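Local coordinates for dual specificity protein phosphatase 8 (Homo sapiens, PDB 4JMK) that probably dephosphorylates phosphotyrosine, phosphoserine and phosphothreonine residues and so restrains MAP kinases, the chain here being its dual-specificity phosphatase catalytic domain, at residues D57-D68 / N128-Y138; Q15-M24 / S38-C46. The protein carries 1 engineered substitution. All coordinates share one frame; numbering follows the deposited sequence.

Contact 1 of 2, residues D57-D68 / N128-Y138; sequences DNYCEKLLPWLD and NFNFLGQLLEY
The backbone oxygen Glu-61 O is gripped by two side-chain amides of helix 129-148: Asn-130 ND2 donates to it at 2.7 Å and Gln-134 NE2 to the same Glu-61 O at 2.9 Å. The Asn-130 bond is nearly straight (165°) and meets Glu-61 O on a lone pair, within the plane of both groups. Asn-130 ND2 also donates to Asn-58 O at 3.1 Å, a more bent bond tilted from the amide plane. Gln-134 turns its other end to the loop: Gln-134 OE1 receives Leu-63 N at 2.6 Å on a lone pair and, weakly, Leu-64 N. Its chain is extended beyond CG (chi2 173°), which carries the amide out to this backbone, and Gln-134 NE2 bonds Asn-130 OD1 as well, tying the two amides to each other. An alanine in place of Asn-130 would probably leave Asn-58 O without this donor, Glu-61 O with Gln-134 alone, and the Gln-134 amide less firmly oriented. One turn further on, Tyr-138 takes Leu-67 CD1 over one face of its ring, a CH-pi contact with CD1 3.9 Å from the centroid. Leu-64 CD2 packs on Tyr-138 CB at 3.7 Å. Tyr-138 OH donates to Asp-68 OD1 at 2.6 Å, on the syn side but out of the carboxylate plane. At the other end Asn-128 OD1 caps the helix through a weak bond from Asn-130 N and lies over one face of the Tyr-59 ring, while Asp-57 OD1, bonded to Ser-93, comes 3.3 Å from Phe-131 CE1. The chemistry is thus divided: side-chain amides take up Asn-58 O, Glu-61 O and Leu-63 N of an irregular loop, and the Tyr-138 ring joins helix 129-148 to the start of helix 67-79, which together probably hold the loop that carries Asp-57 near Ser-88.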
loop_
_atom_site.group_PDB
_atom_site.type_symbol
_atom_site.label_atom_id
_atom_site.label_comp_id
_atom_site.label_asym_id
_atom_site.label_seq_id
_atom_site.Cartn_x
_atom_site.Cartn_y
_atom_site.Cartn_z
ATOM N N ASP A 57 -0.450 -0.068 -14.198
ATOM C CA ASP A 57 0.985 -0.131 -13.901
ATOM C C ASP A 57 1.831 0.328 -15.089
ATOM O O ASP A 57 2.225 -0.488 -15.924
ATOM C CB ASP A 57 1.407 -1.549 -13.495
ATOM C CG ASP A 57 2.869 -1.629 -13.079
ATOM O OD1 ASP A 57 3.325 -0.752 -12.306
ATOM O OD2 ASP A 57 3.565 -2.567 -13.525
ATOM N N ASN A 58 2.113 1.626 -15.167
ATOM C CA ASN A 58 2.885 2.141 -16.298
ATOM C C ASN A 58 3.707 3.370 -15.958
ATOM O O ASN A 58 3.698 3.837 -14.822
ATOM C CB ASN A 58 1.994 2.403 -17.525
ATOM C CG ASN A 58 0.997 3.533 -17.304
ATOM O OD1 ASN A 58 1.378 4.671 -17.026
ATOM N ND2 ASN A 58 -0.286 3.225 -17.456
ATOM N N TYR A 59 4.411 3.903 -16.955
ATOM C CA TYR A 59 5.359 4.985 -16.700
ATOM C C TYR A 59 4.718 6.375 -16.634
ATOM O O TYR A 59 5.373 7.349 -16.268
ATOM C CB TYR A 59 6.535 4.932 -17.690
ATOM C CG TYR A 59 7.556 3.854 -17.352
ATOM C CD1 TYR A 59 7.512 2.602 -17.963
ATOM C CD2 TYR A 59 8.558 4.087 -16.407
ATOM C CE1 TYR A 59 8.442 1.613 -17.647
ATOM C CE2 TYR A 59 9.490 3.105 -16.083
ATOM C CZ TYR A 59 9.429 1.872 -16.705
ATOM O OH TYR A 59 10.356 0.901 -16.380
ATOM N N CYS A 60 3.429 6.460 -16.947
ATOM C CA CYS A 60 2.744 7.748 -16.944
ATOM C C CYS A 60 1.591 7.820 -15.950
ATOM O O CYS A 60 1.019 8.893 -15.743
ATOM C CB CYS A 60 2.246 8.083 -18.353
ATOM S SG CYS A 60 3.527 7.973 -19.610
ATOM N N GLU A 61 1.243 6.690 -15.340
ATOM C CA GLU A 61 0.148 6.678 -14.385
ATOM C C GLU A 61 0.529 7.467 -13.139
ATOM O O GLU A 61 1.698 7.574 -12.755
ATOM C CB GLU A 61 -0.254 5.250 -14.016
ATOM C CG GLU A 61 -1.434 5.152 -13.065
ATOM C CD GLU A 61 -2.757 5.510 -13.715
ATOM O OE1 GLU A 61 -3.420 4.591 -14.234
ATOM O OE2 GLU A 61 -3.143 6.699 -13.702
ATOM N N LYS A 62 -0.486 8.015 -12.498
ATOM C CA LYS A 62 -0.257 8.955 -11.433
ATOM C C LYS A 62 -0.861 8.440 -10.100
ATOM O O LYS A 62 -2.080 8.222 -9.979
ATOM C CB LYS A 62 -0.804 10.299 -11.911
ATOM C CG LYS A 62 -0.147 11.516 -11.320
ATOM C CD LYS A 62 -1.237 12.542 -11.021
ATOM C CE LYS A 62 -2.485 11.833 -10.488
ATOM N NZ LYS A 62 -2.190 10.783 -9.451
ATOM N N LEU A 63 -0.001 8.212 -9.114
ATOM C CA LEU A 63 -0.385 7.565 -7.860
ATOM C C LEU A 63 -0.422 8.601 -6.723
ATOM O O LEU A 63 -1.065 8.389 -5.695
ATOM C CB LEU A 63 0.645 6.470 -7.541
ATOM C CG LEU A 63 0.650 5.712 -6.211
ATOM C CD1 LEU A 63 -0.714 5.129 -5.894
ATOM C CD2 LEU A 63 1.708 4.606 -6.232
ATOM N N LEU A 64 0.275 9.719 -6.914
ATOM C CA LEU A 64 0.505 10.714 -5.845
ATOM C C LEU A 64 -0.675 11.174 -4.948
ATOM O O LEU A 64 -0.565 11.102 -3.702
ATOM C CB LEU A 64 1.254 11.938 -6.386
ATOM C CG LEU A 64 2.698 12.126 -5.945
ATOM C CD1 LEU A 64 3.297 13.342 -6.645
ATOM C CD2 LEU A 64 2.774 12.282 -4.435
ATOM N N PRO A 65 -1.796 11.641 -5.555
ATOM C CA PRO A 65 -2.969 12.122 -4.830
ATOM C C PRO A 65 -3.810 11.021 -4.276
ATOM O O PRO A 65 -4.846 11.338 -3.713
ATOM C CB PRO A 65 -3.799 12.800 -5.915
ATOM C CG PRO A 65 -3.485 12.011 -7.093
ATOM C CD PRO A 65 -2.009 11.827 -6.980
ATOM N N TRP A 66 -3.426 9.761 -4.458
ATOM C CA TRP A 66 -4.152 8.658 -3.826
ATOM C C TRP A 66 -3.451 8.215 -2.563
ATOM O O TRP A 66 -4.002 7.434 -1.801
ATOM C CB TRP A 66 -4.235 7.461 -4.777
ATOM C CG TRP A 66 -5.166 7.678 -5.924
ATOM C CD1 TRP A 66 -4.831 7.900 -7.230
ATOM C CD2 TRP A 66 -6.597 7.673 -5.871
ATOM N NE1 TRP A 66 -5.970 8.045 -7.993
ATOM C CE2 TRP A 66 -7.067 7.911 -7.181
ATOM C CE3 TRP A 66 -7.529 7.497 -4.843
ATOM C CZ2 TRP A 66 -8.433 7.968 -7.487
ATOM C CZ3 TRP A 66 -8.878 7.560 -5.147
ATOM C CH2 TRP A 66 -9.317 7.793 -6.459
ATOM N N LEU A 67 -2.234 8.705 -2.342
ATOM C CA LEU A 67 -1.417 8.201 -1.237
ATOM C C LEU A 67 -1.987 8.556 0.134
ATOM O O LEU A 67 -2.103 7.695 0.997
ATOM C CB LEU A 67 0.042 8.672 -1.368
ATOM C CG LEU A 67 0.794 8.054 -2.553
ATOM C CD1 LEU A 67 2.231 8.603 -2.670
ATOM C CD2 LEU A 67 0.797 6.530 -2.436
ATOM N N ASP A 68 -2.371 9.808 0.337
ATOM C CA ASP A 68 -2.914 10.186 1.637
ATOM C C ASP A 68 -4.209 9.430 1.989
ATOM O O ASP A 68 -4.394 9.026 3.138
ATOM C CB ASP A 68 -3.103 11.704 1.732
ATOM C CG ASP A 68 -1.800 12.439 2.055
ATOM O OD1 ASP A 68 -0.897 11.852 2.709
ATOM O OD2 ASP A 68 -1.690 13.617 1.665
ATOM N N ASN A 128 7.933 0.230 -10.743
ATOM C CA ASN A 128 8.442 0.920 -11.915
ATOM C C ASN A 128 8.960 2.295 -11.489
ATOM O O ASN A 128 8.567 2.838 -10.440
ATOM C CB ASN A 128 7.388 1.011 -13.006
ATOM C CG ASN A 128 6.738 2.362 -13.067
ATOM O OD1 ASN A 128 7.010 3.157 -13.964
ATOM N ND2 ASN A 128 5.870 2.637 -12.112
ATOM N N PHE A 129 9.881 2.830 -12.270
ATOM C CA PHE A 129 10.596 4.038 -11.867
ATOM C C PHE A 129 9.664 5.228 -11.671
ATOM O O PHE A 129 9.914 6.092 -10.825
ATOM C CB PHE A 129 11.647 4.385 -12.917
ATOM C CG PHE A 129 12.766 3.388 -13.001
ATOM C CD1 PHE A 129 13.252 2.972 -14.234
ATOM C CD2 PHE A 129 13.352 2.888 -11.848
ATOM C CE1 PHE A 129 14.296 2.061 -14.315
ATOM C CE2 PHE A 129 14.391 1.979 -11.923
ATOM C CZ PHE A 129 14.863 1.563 -13.157
ATOM N N ASN A 130 8.619 5.293 -12.486
ATOM C CA ASN A 130 7.635 6.363 -12.373
ATOM C C ASN A 130 7.026 6.408 -10.959
ATOM O O ASN A 130 6.922 7.477 -10.348
ATOM C CB ASN A 130 6.569 6.191 -13.466
ATOM C CG ASN A 130 5.354 7.084 -13.263
ATOM O OD1 ASN A 130 5.482 8.298 -13.093
ATOM N ND2 ASN A 130 4.164 6.482 -13.278
ATOM N N PHE A 131 6.640 5.250 -10.424
ATOM C CA PHE A 131 6.089 5.198 -9.062
ATOM C C PHE A 131 7.127 5.509 -7.999
ATOM O O PHE A 131 6.844 6.214 -7.020
ATOM C CB PHE A 131 5.432 3.833 -8.783
ATOM C CG PHE A 131 4.224 3.566 -9.631
ATOM C CD1 PHE A 131 3.830 2.266 -9.911
ATOM C CD2 PHE A 131 3.488 4.625 -10.165
ATOM C CE1 PHE A 131 2.719 2.021 -10.716
ATOM C CE2 PHE A 131 2.369 4.388 -10.965
ATOM C CZ PHE A 131 1.987 3.085 -11.240
ATOM N N LEU A 132 8.341 4.998 -8.179
ATOM C CA LEU A 132 9.413 5.307 -7.233
ATOM C C LEU A 132 9.705 6.819 -7.166
ATOM O O LEU A 132 9.936 7.370 -6.085
ATOM C CB LEU A 132 10.687 4.516 -7.581
ATOM C CG LEU A 132 10.669 3.022 -7.278
ATOM C CD1 LEU A 132 11.978 2.381 -7.717
ATOM C CD2 LEU A 132 10.425 2.796 -5.781
ATOM N N GLY A 133 9.677 7.489 -8.317
ATOM C CA GLY A 133 9.860 8.933 -8.346
ATOM C C GLY A 133 8.745 9.689 -7.634
ATOM O O GLY A 133 8.996 10.704 -6.972
ATOM N N GLN A 134 7.509 9.209 -7.769
ATOM C CA GLN A 134 6.388 9.812 -7.050
ATOM C C GLN A 134 6.553 9.669 -5.537
ATOM O O GLN A 134 6.148 10.553 -4.786
ATOM C CB GLN A 134 5.051 9.258 -7.564
ATOM C CG GLN A 134 4.757 9.701 -9.001
ATOM C CD GLN A 134 3.531 9.037 -9.611
ATOM O OE1 GLN A 134 2.475 8.947 -8.981
ATOM N NE2 GLN A 134 3.664 8.578 -10.856
ATOM N N LEU A 135 7.183 8.584 -5.080
ATOM C CA LEU A 135 7.591 8.484 -3.671
ATOM C C LEU A 135 8.541 9.598 -3.241
ATOM O O LEU A 135 8.396 10.164 -2.149
ATOM C CB LEU A 135 8.281 7.144 -3.394
ATOM C CG LEU A 135 7.464 5.870 -3.397
ATOM C CD1 LEU A 135 8.383 4.703 -3.060
ATOM C CD2 LEU A 135 6.339 5.995 -2.379
ATOM N N LEU A 136 9.544 9.889 -4.063
ATOM C CA LEU A 136 10.431 11.016 -3.779
ATOM C C LEU A 136 9.649 12.315 -3.627
ATOM O O LEU A 136 9.914 13.092 -2.703
ATOM C CB LEU A 136 11.486 11.207 -4.876
ATOM C CG LEU A 136 12.867 10.589 -4.698
ATOM C CD1 LEU A 136 13.929 11.322 -5.534
ATOM C CD2 LEU A 136 13.260 10.568 -3.248
ATOM N N GLU A 137 8.717 12.570 -4.545
ATOM C CA GLU A 137 7.940 13.819 -4.511
ATOM C C GLU A 137 7.017 13.836 -3.306
ATOM O O GLU A 137 6.779 14.888 -2.720
ATOM C CB GLU A 137 7.104 14.005 -5.782
ATOM C CG GLU A 137 7.700 14.952 -6.814
ATOM C CD GLU A 137 8.131 16.275 -6.223
ATOM O OE1 GLU A 137 9.340 16.447 -6.007
ATOM O OE2 GLU A 137 7.272 17.148 -5.973
ATOM N N TYR A 138 6.495 12.668 -2.947
ATOM C CA TYR A 138 5.631 12.560 -1.774
ATOM C C TYR A 138 6.430 12.908 -0.524
ATOM O O TYR A 138 5.967 13.673 0.331
ATOM C CB TYR A 138 5.036 11.150 -1.688
ATOM C CG TYR A 138 4.049 10.950 -0.551
ATOM C CD1 TYR A 138 2.895 11.723 -0.465
ATOM C CD2 TYR A 138 4.266 9.976 0.427
ATOM C CE1 TYR A 138 1.985 11.541 0.579
ATOM C CE2 TYR A 138 3.361 9.788 1.474
ATOM C CZ TYR A 138 2.227 10.578 1.535
ATOM O OH TYR A 138 1.314 10.401 2.554
#

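Contact 2 of 2, residues Q15-M24 / S38-C46; sequences QKDVLNKDLM and SCPKPDFIC. With SO4 (sulfate ion), chain D.
The loop between strands 29-34 and 50-52 of the phosphatase sheet folds against the two short helices 15-18 and 21-26, and its Phe-44 makes the broadest contact. Lys-21 CG lies over one face of the Phe-44 ring, a CH-pi contact 4.0 Å from the centroid, while Pro-42 CB covers the opposite face. With CG between the backbone N and the carbonyl carbon (chi1 54°), the ring is brought over Pro-42 and into this sandwich. Met-24 CB packs on Phe-44 CE1 at 3.8 Å, and Val-18 O, a buried oxygen that finds no polar partner, sits 3.3 Å from Phe-44 CZ. Deeper in, Val-18 CG2 meets Pro-42 CG at 3.9 Å; Leu-19 closes the outer side, CD1 near Pro-40 and CD2 near Pro-42. Toward the catalytic end, Gln-15 OE1 approaches Cys-39 SG at 3.2 Å. Next to it Ser-38 N donates to sulfate O4 at 3.1 Å, and Asn-37 and Arg-94 also bind the ion. Pro-42 to Ile-45 form a type I beta turn, with Lys-41 NZ bonded to Ile-45 O. Helices and loop packed beside a central sheet in this way belong to the alpha/beta fold of the protein-tyrosine phosphatase family.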
loop_
_atom_site.group_PDB
_atom_site.type_symbol
_atom_site.label_atom_id
_atom_site.label_comp_id
_atom_site.label_asym_id
_atom_site.label_seq_id
_atom_site.Cartn_x
_atom_site.Cartn_y
_atom_site.Cartn_z
ATOM N N GLN A 15 -3.119 -10.435 -6.785
ATOM C CA GLN A 15 -4.509 -10.780 -7.070
ATOM C C GLN A 15 -4.808 -12.224 -6.660
ATOM O O GLN A 15 -5.845 -12.502 -6.052
ATOM C CB GLN A 15 -4.833 -10.577 -8.562
ATOM C CG GLN A 15 -6.213 -11.127 -8.943
ATOM C CD GLN A 15 -6.595 -10.806 -10.371
ATOM O OE1 GLN A 15 -6.624 -9.641 -10.769
ATOM N NE2 GLN A 15 -6.881 -11.838 -11.152
ATOM N N LYS A 16 -3.896 -13.143 -6.975
ATOM C CA LYS A 16 -4.091 -14.538 -6.581
ATOM C C LYS A 16 -4.196 -14.713 -5.069
ATOM O O LYS A 16 -4.982 -15.533 -4.612
ATOM C CB LYS A 16 -2.996 -15.452 -7.147
ATOM C CG LYS A 16 -3.022 -15.576 -8.668
ATOM C CD LYS A 16 -2.206 -16.772 -9.160
ATOM C CE LYS A 16 -1.897 -16.658 -10.656
ATOM N NZ LYS A 16 -1.269 -17.899 -11.208
ATOM N N ASP A 17 -3.397 -13.969 -4.301
ATOM C CA ASP A 17 -3.520 -13.975 -2.840
ATOM C C ASP A 17 -4.908 -13.533 -2.365
ATOM O O ASP A 17 -5.569 -14.242 -1.595
ATOM C CB ASP A 17 -2.473 -13.053 -2.194
ATOM C CG ASP A 17 -1.059 -13.564 -2.351
ATOM O OD1 ASP A 17 -0.880 -14.796 -2.439
ATOM O OD2 ASP A 17 -0.124 -12.730 -2.372
ATOM N N VAL A 18 -5.349 -12.361 -2.814
ATOM C CA VAL A 18 -6.550 -11.735 -2.258
ATOM C C VAL A 18 -7.825 -12.504 -2.632
ATOM O O VAL A 18 -8.840 -12.412 -1.941
ATOM C CB VAL A 18 -6.667 -10.248 -2.686
ATOM C CG1 VAL A 18 -7.173 -10.136 -4.125
ATOM C CG2 VAL A 18 -7.588 -9.483 -1.746
ATOM N N LEU A 19 -7.757 -13.286 -3.709
ATOM C CA LEU A 19 -8.916 -14.062 -4.166
ATOM C C LEU A 19 -8.940 -15.470 -3.577
ATOM O O LEU A 19 -9.907 -16.223 -3.763
ATOM C CB LEU A 19 -8.954 -14.128 -5.698
ATOM C CG LEU A 19 -9.168 -12.790 -6.413
ATOM C CD1 LEU A 19 -9.163 -12.979 -7.930
ATOM C CD2 LEU A 19 -10.468 -12.146 -5.956
ATOM N N ASN A 20 -7.881 -15.821 -2.860
ATOM C CA ASN A 20 -7.808 -17.107 -2.178
ATOM C C ASN A 20 -8.551 -17.025 -0.848
ATOM O O ASN A 20 -7.966 -16.616 0.166
ATOM C CB ASN A 20 -6.337 -17.471 -1.948
ATOM C CG ASN A 20 -6.152 -18.877 -1.412
ATOM O OD1 ASN A 20 -6.920 -19.349 -0.573
ATOM N ND2 ASN A 20 -5.114 -19.547 -1.881
ATOM N N LYS A 21 -9.829 -17.409 -0.840
ATOM C CA LYS A 21 -10.661 -17.219 0.355
ATOM C C LYS A 21 -10.057 -17.872 1.589
ATOM O O LYS A 21 -10.032 -17.274 2.668
ATOM C CB LYS A 21 -12.085 -17.743 0.141
ATOM C CG LYS A 21 -13.009 -17.468 1.327
ATOM C CD LYS A 21 -14.460 -17.796 1.003
ATOM C CE LYS A 21 -14.762 -19.273 1.199
ATOM N NZ LYS A 21 -14.681 -19.675 2.651
ATOM N N ASP A 22 -9.548 -19.086 1.425
ATOM C CA ASP A 22 -8.958 -19.799 2.549
ATOM C C ASP A 22 -7.766 -19.065 3.132
ATOM O O ASP A 22 -7.625 -18.984 4.346
ATOM C CB ASP A 22 -8.560 -21.213 2.137
ATOM C CG ASP A 22 -9.759 -22.068 1.790
ATOM O OD1 ASP A 22 -10.887 -21.695 2.197
ATOM O OD2 ASP A 22 -9.567 -23.098 1.108
ATOM N N LEU A 23 -6.904 -18.530 2.274
ATOM C CA LEU A 23 -5.742 -17.789 2.750
ATOM C C LEU A 23 -6.182 -16.543 3.511
ATOM O O LEU A 23 -5.648 -16.226 4.585
ATOM C CB LEU A 23 -4.872 -17.383 1.568
ATOM C CG LEU A 23 -3.588 -16.633 1.901
ATOM C CD1 LEU A 23 -2.620 -17.543 2.659
ATOM C CD2 LEU A 23 -2.955 -16.082 0.622
ATOM N N MET A 24 -7.150 -15.828 2.943
ATOM C CA MET A 24 -7.668 -14.623 3.578
ATOM C C MET A 24 -8.354 -14.934 4.909
ATOM O O MET A 24 -8.131 -14.236 5.898
ATOM C CB MET A 24 -8.620 -13.885 2.629
ATOM C CG MET A 24 -7.931 -13.347 1.388
ATOM S SD MET A 24 -6.978 -11.844 1.736
ATOM C CE MET A 24 -8.368 -10.719 2.007
ATOM N N SER A 38 -8.388 -3.379 -12.950
ATOM C CA SER A 38 -8.918 -4.630 -13.498
ATOM C C SER A 38 -9.162 -5.721 -12.463
ATOM O O SER A 38 -10.003 -6.588 -12.676
ATOM C CB SER A 38 -7.993 -5.158 -14.595
ATOM O OG SER A 38 -6.671 -5.301 -14.104
ATOM N N CYS A 39 -8.437 -5.689 -11.345
ATOM C CA CYS A 39 -8.603 -6.727 -10.331
ATOM C C CYS A 39 -9.941 -6.547 -9.628
ATOM O O CYS A 39 -10.302 -5.439 -9.228
ATOM C CB CYS A 39 -7.471 -6.699 -9.299
ATOM S SG CYS A 39 -5.779 -6.683 -9.984
ATOM N N PRO A 40 -10.691 -7.645 -9.477
ATOM C CA PRO A 40 -12.014 -7.585 -8.842
ATOM C C PRO A 40 -11.922 -7.551 -7.317
ATOM O O PRO A 40 -10.945 -8.061 -6.743
ATOM C CB PRO A 40 -12.656 -8.904 -9.281
ATOM C CG PRO A 40 -11.487 -9.857 -9.404
ATOM C CD PRO A 40 -10.333 -9.009 -9.915
ATOM N N LYS A 41 -12.919 -6.955 -6.665
ATOM C CA LYS A 41 -13.097 -7.135 -5.223
ATOM C C LYS A 41 -13.500 -8.585 -5.009
ATOM O O LYS A 41 -14.285 -9.121 -5.796
ATOM C CB LYS A 41 -14.209 -6.226 -4.679
ATOM C CG LYS A 41 -14.532 -6.462 -3.192
ATOM C CD LYS A 41 -15.541 -5.461 -2.605
ATOM C CE LYS A 41 -16.981 -5.843 -2.919
ATOM N NZ LYS A 41 -17.304 -7.197 -2.377
ATOM N N PRO A 42 -12.966 -9.230 -3.956
ATOM C CA PRO A 42 -13.401 -10.601 -3.670
ATOM C C PRO A 42 -14.825 -10.546 -3.148
ATOM O O PRO A 42 -15.173 -9.597 -2.433
ATOM C CB PRO A 42 -12.460 -11.046 -2.541
ATOM C CG PRO A 42 -11.338 -10.033 -2.513
ATOM C CD PRO A 42 -11.956 -8.759 -2.990
ATOM N N ASP A 43 -15.639 -11.533 -3.497
ATOM C CA ASP A 43 -17.048 -11.530 -3.108
ATOM C C ASP A 43 -17.215 -11.555 -1.600
ATOM O O ASP A 43 -18.215 -11.053 -1.063
ATOM C CB ASP A 43 -17.762 -12.738 -3.717
ATOM C CG ASP A 43 -18.114 -12.523 -5.168
ATOM O OD1 ASP A 43 -19.092 -13.142 -5.647
ATOM O OD2 ASP A 43 -17.411 -11.727 -5.826
ATOM N N PHE A 44 -16.231 -12.142 -0.922
ATOM C CA PHE A 44 -16.298 -12.353 0.521
ATOM C C PHE A 44 -15.843 -11.158 1.361
ATOM O O PHE A 44 -15.808 -11.240 2.597
ATOM C CB PHE A 44 -15.525 -13.623 0.918
ATOM C CG PHE A 44 -14.094 -13.652 0.431
ATOM C CD1 PHE A 44 -13.081 -13.029 1.160
ATOM C CD2 PHE A 44 -13.762 -14.318 -0.737
ATOM C CE1 PHE A 44 -11.759 -13.064 0.724
ATOM C CE2 PHE A 44 -12.447 -14.360 -1.182
ATOM C CZ PHE A 44 -11.445 -13.736 -0.450
ATOM N N ILE A 45 -15.512 -10.050 0.694
ATOM C CA ILE A 45 -15.090 -8.822 1.372
ATOM C C ILE A 45 -16.224 -7.787 1.381
ATOM O O ILE A 45 -16.872 -7.569 0.353
ATOM C CB ILE A 45 -13.842 -8.193 0.679
ATOM C CG1 ILE A 45 -12.617 -9.111 0.809
ATOM C CG2 ILE A 45 -13.541 -6.824 1.257
ATOM C CD1 ILE A 45 -12.194 -9.416 2.282
ATOM N N CYS A 46 -16.449 -7.146 2.533
ATOM C CA CYS A 46 -17.493 -6.112 2.690
ATOM C C CYS A 46 -17.143 -4.801 2.021
ATOM O O CYS A 46 -16.003 -4.335 2.110
ATOM C CB CYS A 46 -17.720 -5.818 4.177
ATOM S SG CYS A 46 -18.309 -7.237 5.082
HETATM S S SO4 D . -5.242 -2.255 -15.048
HETATM O O1 SO4 D . -6.348 -2.794 -15.832
HETATM O O2 SO4 D . -5.183 -0.813 -15.274
HETATM O O3 SO4 D . -3.997 -2.875 -15.500
HETATM O O4 SO4 D . -5.448 -2.528 -13.626
#

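Contact 2 closes at residue 46 before contact 1 opens at residue 57, so the two come in series along the chain, both inside the one catalytic domain. Their centres lie about 25 Å apart and their nearest atoms about 8 Å, without touching. Contact 2 joins the helices 15-18 and 21-26 to the loop ahead of strand 50-52; contact 1 joins the loop after that strand, and the start of helix 67-79, to helix 129-148. Strand 50-52, an outermost strand of the five-stranded mixed sheet, connects them. Each brings one side chain near that of the engineered Ser-88, where the phosphocysteine is predicted: Cys-39 at about 5 Å, Asp-57 at about 7 Å, consistent with both framing the active-site surroundings.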